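Local coordinates for probable glutamine-binding lipoprotein GlnH (GLNBP) (Mycobacterium tuberculosis, PDB 6H20), which is a solute-binding lipoprotein, probably aspartate-specific and here bound to asparagine, that helps regulate protein kinase G to control mycobacterial glutamate metabolism, at residues R99-S102 / A103-V107; C194-A197 / L198-R201. One frame throughout, in Å; residues are numbered along the deposited sequence.

Interaction 1 of 2, residues R99-S102 / A103-V107; sequences RILS and AAERV. With ASN (asparagine), chain B.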
loop_
_atom_site.group_PDB
_atom_site.type_symbol
_atom_site.label_atom_id
_atom_site.label_comp_id
_atom_site.label_asym_id
_atom_site.label_seq_id
_atom_site.Cartn_x
_atom_site.Cartn_y
_atom_site.Cartn_z
ATOM N N ARG A 99 9.985 -6.052 -9.677
ATOM C CA ARG A 99 9.314 -7.335 -9.819
ATOM C C ARG A 99 7.830 -7.077 -9.654
ATOM O O ARG A 99 7.396 -6.592 -8.603
ATOM C CB ARG A 99 9.777 -8.371 -8.794
ATOM C CG ARG A 99 9.163 -9.752 -9.090
ATOM C CD ARG A 99 9.531 -10.845 -8.084
ATOM N NE ARG A 99 10.955 -11.150 -8.076
ATOM C CZ ARG A 99 11.522 -12.160 -8.732
ATOM N NH1 ARG A 99 10.786 -12.984 -9.479
ATOM N NH2 ARG A 99 12.835 -12.340 -8.643
ATOM N N ILE A 100 7.055 -7.379 -10.687
ATOM C CA ILE A 100 5.623 -7.105 -10.649
ATOM C C ILE A 100 4.935 -8.154 -9.786
ATOM O O ILE A 100 5.019 -9.357 -10.063
ATOM C CB ILE A 100 5.030 -7.064 -12.064
ATOM C CG1 ILE A 100 5.799 -6.061 -12.932
ATOM C CG2 ILE A 100 3.539 -6.759 -12.014
ATOM C CD1 ILE A 100 5.743 -4.637 -12.467
ATOM N N LEU A 101 4.250 -7.698 -8.734
ATOM C CA LEU A 101 3.629 -8.558 -7.739
ATOM C C LEU A 101 2.225 -8.045 -7.465
ATOM O O LEU A 101 2.014 -6.832 -7.397
ATOM C CB LEU A 101 4.392 -8.457 -6.398
ATOM C CG LEU A 101 5.851 -8.880 -6.264
ATOM C CD1 LEU A 101 6.362 -8.495 -4.901
ATOM C CD2 LEU A 101 5.993 -10.376 -6.485
ATOM N N SER A 102 1.272 -8.961 -7.282
ATOM C CA SER A 102 -0.039 -8.541 -6.803
ATOM C C SER A 102 -0.024 -8.371 -5.281
ATOM O O SER A 102 0.934 -8.742 -4.590
ATOM C CB SER A 102 -1.106 -9.559 -7.180
ATOM O OG SER A 102 -0.919 -10.759 -6.452
ATOM N N ALA A 103 -1.108 -7.783 -4.761
ATOM C CA ALA A 103 -1.250 -7.601 -3.319
ATOM C C ALA A 103 -1.124 -8.924 -2.584
ATOM O O ALA A 103 -0.513 -9.003 -1.507
ATOM C CB ALA A 103 -2.604 -6.948 -3.008
ATOM N N ALA A 104 -1.678 -9.987 -3.163
ATOM C CA ALA A 104 -1.661 -11.295 -2.532
ATOM C C ALA A 104 -0.288 -11.948 -2.564
ATOM O O ALA A 104 -0.115 -12.988 -1.924
ATOM C CB ALA A 104 -2.683 -12.200 -3.229
ATOM N N GLU A 105 0.679 -11.384 -3.294
ATOM C CA GLU A 105 2.017 -11.961 -3.418
ATOM C C GLU A 105 3.099 -11.186 -2.678
ATOM O O GLU A 105 4.270 -11.571 -2.750
ATOM C CB GLU A 105 2.415 -12.061 -4.897
ATOM C CG GLU A 105 1.542 -12.997 -5.724
ATOM C CD GLU A 105 1.701 -12.820 -7.234
ATOM O OE1 GLU A 105 2.067 -11.725 -7.707
ATOM O OE2 GLU A 105 1.434 -13.797 -7.968
ATOM N N ARG A 106 2.754 -10.092 -1.995
ATOM C CA ARG A 106 3.785 -9.280 -1.349
ATOM C C ARG A 106 4.529 -10.056 -0.268
ATOM O O ARG A 106 5.757 -9.977 -0.181
ATOM C CB ARG A 106 3.155 -8.025 -0.743
ATOM C CG ARG A 106 2.622 -7.064 -1.780
ATOM C CD ARG A 106 1.860 -5.893 -1.113
ATOM N NE ARG A 106 0.602 -6.360 -0.529
ATOM C CZ ARG A 106 -0.343 -5.544 -0.053
ATOM N NH1 ARG A 106 -0.156 -4.226 -0.078
ATOM N NH2 ARG A 106 -1.470 -6.042 0.447
ATOM N N VAL A 107 3.807 -10.803 0.571
ATOM C CA VAL A 107 4.470 -11.532 1.652
ATOM C C VAL A 107 5.332 -12.658 1.090
ATOM O O VAL A 107 6.481 -12.851 1.515
ATOM C CB VAL A 107 3.446 -12.042 2.683
ATOM C CG1 VAL A 107 4.063 -13.132 3.566
ATOM C CG2 VAL A 107 2.939 -10.887 3.529
HETATM N N ASN B . -3.033 -1.179 2.198
HETATM C CA ASN B . -3.922 -2.328 2.031
HETATM C C ASN B . -3.150 -3.607 2.303
HETATM O O ASN B . -3.637 -4.711 1.998
HETATM C CB ASN B . -4.527 -2.348 0.626
HETATM C CG ASN B . -3.504 -2.624 -0.448
HETATM O OD1 ASN B . -2.300 -2.503 -0.244
HETATM N ND2 ASN B . -3.984 -3.035 -1.599
HETATM O OXT ASN B . -2.023 -3.520 2.835
HETATM O O HOH W 1 4.249 -12.287 -9.410
#
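OE1 of E105 is gripped twice: by the backbone N of S102, at 2.9 Å and almost straight (171°), and by a water donating from 2.8 Å, which also donates to O of I100. The first is a side-chain-to-backbone bond across a type I turn, S102-E105, which has A103 and A104 at its corners and is closed by E105 N donating to the backbone O of S102 (3.0 Å). S102 N reaches OE1 on its anti side, 32° out of the carboxylate plane. E105 CG beside its own backbone N (chi1 -64°) and an extended chain turn the carboxylate back over the strand end, where CG also packs 3.4 Å from S102 OG.

One residue on, R106 enters the ligand pocket. Its NE donates to O of A103 at 3.0 Å, on a lone pair, which helps fix the guanidinium, while CB of A103 lies over one face near the rim. The far edge meets asparagine at two points: NH1 gives a bond to the side-chain OD1 (2.8 Å), and NH2 reaches the carboxylate O at 3.0 Å, lying in the guanidinium plane.

Interaction 2 of 2, residues C194-A197 / L198-R201; sequences CLVA and LQQR
The carboxamide of Q199 carries the isopropyl end of L195 on one face: CG of L195 stands almost directly above CD of Q199, 3.9 Å away, and both methyls lie at similar height above the plane, CD2 toward NE2 and CD1 back toward CG. OE1 of Q199 lies 3.7 Å from CA of V196, which is tilted above the amide plane on the side of L195. The amide of Q200 is met differently. CG1 of V196 comes from above its plane, displaced beyond the nitrogen end, 3.3 Å from NE2. The two side chains run alongside each other in the same direction. V196 presents this methyl because CG1 is anti to the backbone N (chi1 171°).

Both pairs are i to i+4 neighbours on the last turns of helix 191-199, and successive backbone bonds set their spacing: Q199 N donates to L195 O at 2.8 Å, and Q200 N donates to V196 O at 2.9 Å. The helix closes in a Schellman motif, with R201 as the positive-phi C-prime residue (phi 58°); R201 N turns back to L198 O at 2.9 Å, and the wider bond of the motif joins E202 N to A197 O.

Around the helix the faces divide. L195 and L198 are buried against L223 of strand 223-226, and L195 also touches L216 and E219 of helix 210-219, whereas V196 and Q200 meet P4 and P2 of the N-terminal segment. C194, whose O accepts L198 N, is tied to C165 by a disulfide. Along the Q200 side chain, CG passes 3.1 Å from V196 O, the oxygen that also takes the Q200 backbone N-H.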
loop_
_atom_site.group_PDB
_atom_site.type_symbol
_atom_site.label_atom_id
_atom_site.label_comp_id
_atom_site.label_asym_id
_atom_site.label_seq_id
_atom_site.Cartn_x
_atom_site.Cartn_y
_atom_site.Cartn_z
ATOM N N CYS A 194 -11.130 -3.184 -9.935
ATOM C CA CYS A 194 -12.350 -2.714 -9.282
ATOM C C CYS A 194 -12.898 -1.495 -9.997
ATOM O O CYS A 194 -14.118 -1.343 -10.138
ATOM C CB CYS A 194 -12.083 -2.357 -7.818
ATOM S SG CYS A 194 -11.886 -3.748 -6.709
ATOM N N LEU A 195 -12.008 -0.618 -10.463
ATOM C CA LEU A 195 -12.477 0.561 -11.179
ATOM C C LEU A 195 -13.177 0.165 -12.467
ATOM O O LEU A 195 -14.262 0.669 -12.773
ATOM C CB LEU A 195 -11.312 1.513 -11.451
ATOM C CG LEU A 195 -11.710 2.705 -12.317
ATOM C CD1 LEU A 195 -12.799 3.523 -11.624
ATOM C CD2 LEU A 195 -10.506 3.565 -12.646
ATOM N N VAL A 196 -12.588 -0.762 -13.221
ATOM C CA VAL A 196 -13.234 -1.239 -14.444
ATOM C C VAL A 196 -14.608 -1.823 -14.133
ATOM O O VAL A 196 -15.597 -1.535 -14.820
ATOM C CB VAL A 196 -12.335 -2.253 -15.174
ATOM C CG1 VAL A 196 -13.100 -2.906 -16.329
ATOM C CG2 VAL A 196 -11.087 -1.560 -15.684
ATOM N N ALA A 197 -14.688 -2.653 -13.091
ATOM C CA ALA A 197 -15.959 -3.269 -12.725
ATOM C C ALA A 197 -17.013 -2.218 -12.397
ATOM O O ALA A 197 -18.188 -2.373 -12.753
ATOM C CB ALA A 197 -15.758 -4.208 -11.539
ATOM N N LEU A 198 -16.619 -1.147 -11.709
ATOM C CA LEU A 198 -17.587 -0.110 -11.359
ATOM C C LEU A 198 -17.974 0.695 -12.590
ATOM O O LEU A 198 -19.150 1.037 -12.778
ATOM C CB LEU A 198 -17.016 0.786 -10.258
ATOM C CG LEU A 198 -17.946 1.848 -9.666
ATOM C CD1 LEU A 198 -19.272 1.261 -9.186
ATOM C CD2 LEU A 198 -17.238 2.553 -8.520
ATOM N N GLN A 199 -17.001 0.982 -13.459
ATOM C CA GLN A 199 -17.321 1.681 -14.702
ATOM C C GLN A 199 -18.320 0.898 -15.536
ATOM O O GLN A 199 -19.163 1.494 -16.221
ATOM C CB GLN A 199 -16.049 1.938 -15.502
ATOM C CG GLN A 199 -15.167 2.989 -14.871
ATOM C CD GLN A 199 -13.833 3.144 -15.554
ATOM O OE1 GLN A 199 -13.224 2.173 -15.998
ATOM N NE2 GLN A 199 -13.352 4.378 -15.618
ATOM N N GLN A 200 -18.240 -0.428 -15.498
ATOM C CA GLN A 200 -19.154 -1.276 -16.248
ATOM C C GLN A 200 -20.389 -1.654 -15.447
ATOM O O GLN A 200 -21.175 -2.492 -15.907
ATOM C CB GLN A 200 -18.428 -2.521 -16.749
ATOM C CG GLN A 200 -17.142 -2.196 -17.465
ATOM C CD GLN A 200 -16.606 -3.354 -18.271
ATOM O OE1 GLN A 200 -17.295 -4.351 -18.494
ATOM N NE2 GLN A 200 -15.362 -3.230 -18.713
ATOM N N ARG A 201 -20.575 -1.051 -14.269
ATOM C CA ARG A 201 -21.740 -1.296 -13.411
ATOM C C ARG A 201 -21.886 -2.770 -13.033
ATOM O O ARG A 201 -23.000 -3.279 -12.884
ATOM C CB ARG A 201 -23.027 -0.733 -14.028
ATOM C CG ARG A 201 -22.881 0.706 -14.485
ATOM C CD ARG A 201 -24.230 1.369 -14.691
ATOM N NE ARG A 201 -24.203 2.779 -14.308
ATOM C CZ ARG A 201 -24.110 3.788 -15.170
ATOM N NH1 ARG A 201 -24.035 3.547 -16.471
ATOM N NH2 ARG A 201 -24.095 5.040 -14.730
#

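In the fold
The two contacts belong to different parts of the solute-binding fold, consistent with its two lobes facing each other across the ligand. Interaction 1 spans the end of strand 96-100, which pairs with strand 53-57, and the start of helix 106-111; its R106 bonds the asparagine directly, alongside R128, T121 and S123. Interaction 2 ends helix 191-199, which lies between strands 184-188 and 205-207 in the chain; W191 at the start of that helix lines the same pocket. The side chain of C194 is about 9 Å from the asparagine and about 4 Å from that of W191. Centres of the two interactions are 22 Å apart and their nearest atoms about 10 Å, so they do not touch.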